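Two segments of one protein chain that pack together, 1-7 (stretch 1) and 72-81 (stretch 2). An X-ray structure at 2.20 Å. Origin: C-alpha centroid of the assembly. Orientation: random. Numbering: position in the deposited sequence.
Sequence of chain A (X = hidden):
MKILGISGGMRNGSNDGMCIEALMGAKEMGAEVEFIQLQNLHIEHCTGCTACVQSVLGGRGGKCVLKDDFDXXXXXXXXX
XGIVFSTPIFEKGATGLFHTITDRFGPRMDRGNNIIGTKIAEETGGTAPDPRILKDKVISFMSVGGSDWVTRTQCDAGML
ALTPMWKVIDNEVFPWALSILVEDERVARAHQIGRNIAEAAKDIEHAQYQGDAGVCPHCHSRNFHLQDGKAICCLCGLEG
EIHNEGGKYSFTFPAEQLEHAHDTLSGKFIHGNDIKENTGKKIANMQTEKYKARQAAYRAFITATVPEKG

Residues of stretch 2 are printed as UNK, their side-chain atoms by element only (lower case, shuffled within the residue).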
# COMPACT_ATOMS: atom_id res chain seq x y z
N MSE A 1 21.64 -5.69 6.26
CA MSE A 1 20.32 -5.44 5.76
C MSE A 1 19.39 -6.40 6.43
O MSE A 1 19.72 -7.56 6.57
CB MSE A 1 20.32 -5.46 4.24
CG MSE A 1 20.02 -6.79 3.58
SE MSE A 1 21.61 -7.52 2.68
CE MSE A 1 22.79 -7.29 4.22
N LYS A 2 18.26 -5.90 6.89
CA LYS A 2 17.27 -6.63 7.63
C LYS A 2 16.02 -6.74 6.79
O LYS A 2 15.44 -5.75 6.45
CB LYS A 2 16.91 -5.82 8.84
CG LYS A 2 16.71 -6.55 10.12
CD LYS A 2 17.35 -5.71 11.21
CE LYS A 2 16.69 -5.87 12.57
NZ LYS A 2 15.30 -5.36 12.63
N ILE A 3 15.62 -7.95 6.45
CA ILE A 3 14.40 -8.17 5.71
C ILE A 3 13.31 -8.78 6.57
O ILE A 3 13.52 -9.77 7.23
CB ILE A 3 14.66 -9.02 4.46
CG1 ILE A 3 15.65 -8.34 3.53
CG2 ILE A 3 13.37 -9.34 3.74
CD1 ILE A 3 15.16 -7.05 2.96
N LEU A 4 12.15 -8.15 6.56
CA LEU A 4 10.95 -8.68 7.17
C LEU A 4 10.00 -9.29 6.17
O LEU A 4 9.61 -8.68 5.23
CB LEU A 4 10.25 -7.60 7.99
CG LEU A 4 8.95 -7.92 8.71
CD1 LEU A 4 9.14 -8.85 9.87
CD2 LEU A 4 8.25 -6.67 9.17
N GLY A 5 9.63 -10.53 6.42
CA GLY A 5 8.55 -11.19 5.75
C GLY A 5 7.25 -11.28 6.51
O GLY A 5 7.21 -11.67 7.64
N ILE A 6 6.20 -10.90 5.84
CA ILE A 6 4.86 -10.91 6.37
C ILE A 6 3.95 -11.76 5.51
O ILE A 6 3.94 -11.63 4.33
CB ILE A 6 4.27 -9.49 6.49
CG1 ILE A 6 5.19 -8.57 7.28
CG2 ILE A 6 2.86 -9.55 7.02
CD1 ILE A 6 4.82 -7.12 7.22
N SER A 7 3.17 -12.62 6.13
CA SER A 7 2.20 -13.42 5.40
C SER A 7 0.81 -13.20 5.96
O SER A 7 0.60 -13.26 7.18
CB SER A 7 2.55 -14.90 5.46
OG SER A 7 1.43 -15.67 5.10
N UNK A 72 2.57 -2.55 17.34
CA UNK A 72 3.66 -3.52 17.33
C UNK A 72 4.07 -3.86 15.90
O UNK A 72 5.26 -3.80 15.55
c UNK A 72 4.42 -6.93 17.21
c UNK A 72 5.27 -6.01 19.07
c UNK A 72 4.16 -8.45 15.38
c UNK A 72 5.25 -9.21 15.84
c UNK A 72 5.52 -7.71 17.64
c UNK A 72 3.73 -7.32 16.06
c UNK A 72 5.94 -8.85 16.96
c UNK A 72 4.27 -5.85 18.14
c UNK A 72 3.24 -4.77 18.10
n UNK A 72 6.02 -7.12 18.77
N UNK A 73 3.10 -4.22 15.06
CA UNK A 73 3.42 -4.55 13.67
C UNK A 73 4.16 -3.39 13.00
O UNK A 73 5.17 -3.60 12.32
c UNK A 73 0.84 -5.52 10.82
c UNK A 73 2.14 -4.88 12.90
c UNK A 73 3.16 -6.40 11.19
c UNK A 73 2.23 -5.23 11.41
N UNK A 74 3.66 -2.18 13.18
CA UNK A 74 4.28 -1.02 12.55
C UNK A 74 5.72 -0.83 13.01
O UNK A 74 6.61 -0.57 12.19
c UNK A 74 3.43 0.23 12.84
c UNK A 74 3.66 1.35 11.85
c UNK A 74 3.42 0.78 10.48
c UNK A 74 2.71 2.50 12.13
N UNK A 75 5.97 -0.95 14.32
CA UNK A 75 7.34 -0.85 14.81
C UNK A 75 8.24 -1.85 14.09
O UNK A 75 9.37 -1.53 13.72
o UNK A 75 7.02 1.21 16.86
c UNK A 75 6.77 0.01 17.13
c UNK A 75 7.42 -1.09 16.32
o UNK A 75 6.01 -0.32 18.06
N UNK A 76 7.75 -3.08 13.89
CA UNK A 76 8.57 -4.09 13.22
C UNK A 76 8.86 -3.68 11.79
O UNK A 76 9.99 -3.82 11.31
n UNK A 76 10.71 -7.71 15.86
c UNK A 76 7.54 -6.02 14.62
c UNK A 76 7.89 -5.46 13.24
c UNK A 76 8.76 -6.27 15.49
c UNK A 76 9.70 -7.26 14.86
N UNK A 77 7.85 -3.18 11.08
CA UNK A 77 8.06 -2.79 9.71
C UNK A 77 9.05 -1.62 9.62
O UNK A 77 9.85 -1.57 8.71
c UNK A 77 6.74 -2.43 9.05
c UNK A 77 5.79 -3.59 8.98
c UNK A 77 4.20 -3.22 6.46
se UNK A 77 3.98 -3.08 8.41
N UNK A 78 9.00 -0.71 10.60
CA UNK A 78 9.89 0.44 10.58
C UNK A 78 11.33 0.05 10.86
O UNK A 78 12.26 0.72 10.39
c UNK A 78 7.72 3.12 12.49
c UNK A 78 8.17 2.32 11.28
c UNK A 78 9.43 1.49 11.60
c UNK A 78 8.44 3.26 10.11
N UNK A 79 11.55 -1.02 11.63
CA UNK A 79 12.91 -1.48 11.89
C UNK A 79 13.52 -2.25 10.73
O UNK A 79 14.72 -2.51 10.76
c UNK A 79 12.94 -1.61 14.44
o UNK A 79 13.26 -0.40 14.43
o UNK A 79 12.61 -2.23 15.48
c UNK A 79 12.94 -2.39 13.13
N UNK A 80 12.73 -2.62 9.73
CA UNK A 80 13.23 -3.40 8.60
C UNK A 80 13.74 -2.49 7.50
O UNK A 80 13.18 -1.41 7.25
c UNK A 80 12.13 -4.31 8.04
N UNK A 81 14.81 -2.92 6.83
CA UNK A 81 15.29 -2.16 5.68
C UNK A 81 14.50 -2.50 4.42
O UNK A 81 14.40 -1.67 3.52
c UNK A 81 17.61 -2.14 6.71
o UNK A 81 18.22 -3.10 7.24
o UNK A 81 17.68 -0.97 7.16
c UNK A 81 16.78 -2.42 5.46

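Position 72 carries ten side-chain atoms: one carbon, then fused five- and six-membered rings holding eight carbons and one nitrogen, none touching stretch 1. An indole is the match, so this is W72. Its chi1 is t (179°), and its closest side-chain approach to stretch 1 is W72 CH2 to L4 CD1, 7.1 Å; its backbone O accepts the helical hydrogen bond from the N of position 76.

Position 73 has four carbons, forked at the second. The CA-to-CB bond points sideways, but the end comes nearer, and one terminal carbon lies 4.4 Å from I6 CD1. A fork there, rather than at the first, gives leucine: L73, with CD1 the touching atom.

Position 74 repeats the four-carbon pattern forked at the second atom, touches nothing on stretch 1 and is L74. The nearest approach is L74 CD1 to I6 CD1, 8.7 Å.

Position 75 shows two carbons, the second carrying two oxygens, all out of reach. The short carboxylate identifies D75; D75 CB is 9.1 Å from L4 CD2, and OD1 is hydrogen-bonded elsewhere in the structure.

Position 76 is an unbranched run of four carbons ending in nitrogen. Its CB lies 4.3 Å from L4 CD2 and its backbone O 4.0 Å from the same methyl. This is K76, whose NZ is hydrogen-bonded elsewhere in the structure.

Position 77 has two carbons, a selenium and a terminal carbon in an unbranched chain. The second carbon is 3.9 Å from L4 CD2, while the terminal carbon is 4.0 Å from I6 CD1, so this one side chain touches two strand residues. Selenium settles the assignment as selenomethionine, M77; the touching atoms are CG and CE.

Position 78 again has four carbons forked at the second, and its CA-to-CB bond points away from the strand, hence L78. L78 CB is 8.6 Å from L4 CD2.

Position 79 has two carbons with two oxygens on the second. CB sits 3.8 Å from K2 NZ. This is D79, yet the polar link uses the backbone, a weak hydrogen bond from K2 NZ to D79 O at 3.5 Å.

Position 80 has a lone side-chain carbon, a CB packed 3.8 Å from L4 CB. It is A80, and the CA atoms of A80 and K2 are 5.3 Å apart, the nearest such pair in the register.

Position 81 has two carbons, the second bearing two oxygens. The CA-to-CB bond points toward the strand, and one oxygen lies 2.8 Å from K2 N. This is D81, whose OD2 accepts that hydrogen bond (N-H...acceptor angle 150°).

The contact joins an apolar patch to a polar clamp. Strand 2-7 and helix 72-79 run at 143°. K2, L4 and I6 direct their CA-to-CB bonds toward stretch 2; L4 meets M77 and A80, and I6 meets L73 and M77. Beyond the helix, D81 N donates to K2 O at 2.9 Å (137°). Thus D81 engages both backbone polar groups of K2, and the two stretches together bury 421 Å².

Stretch 2, residues 72-81: WLLDKMLDAD
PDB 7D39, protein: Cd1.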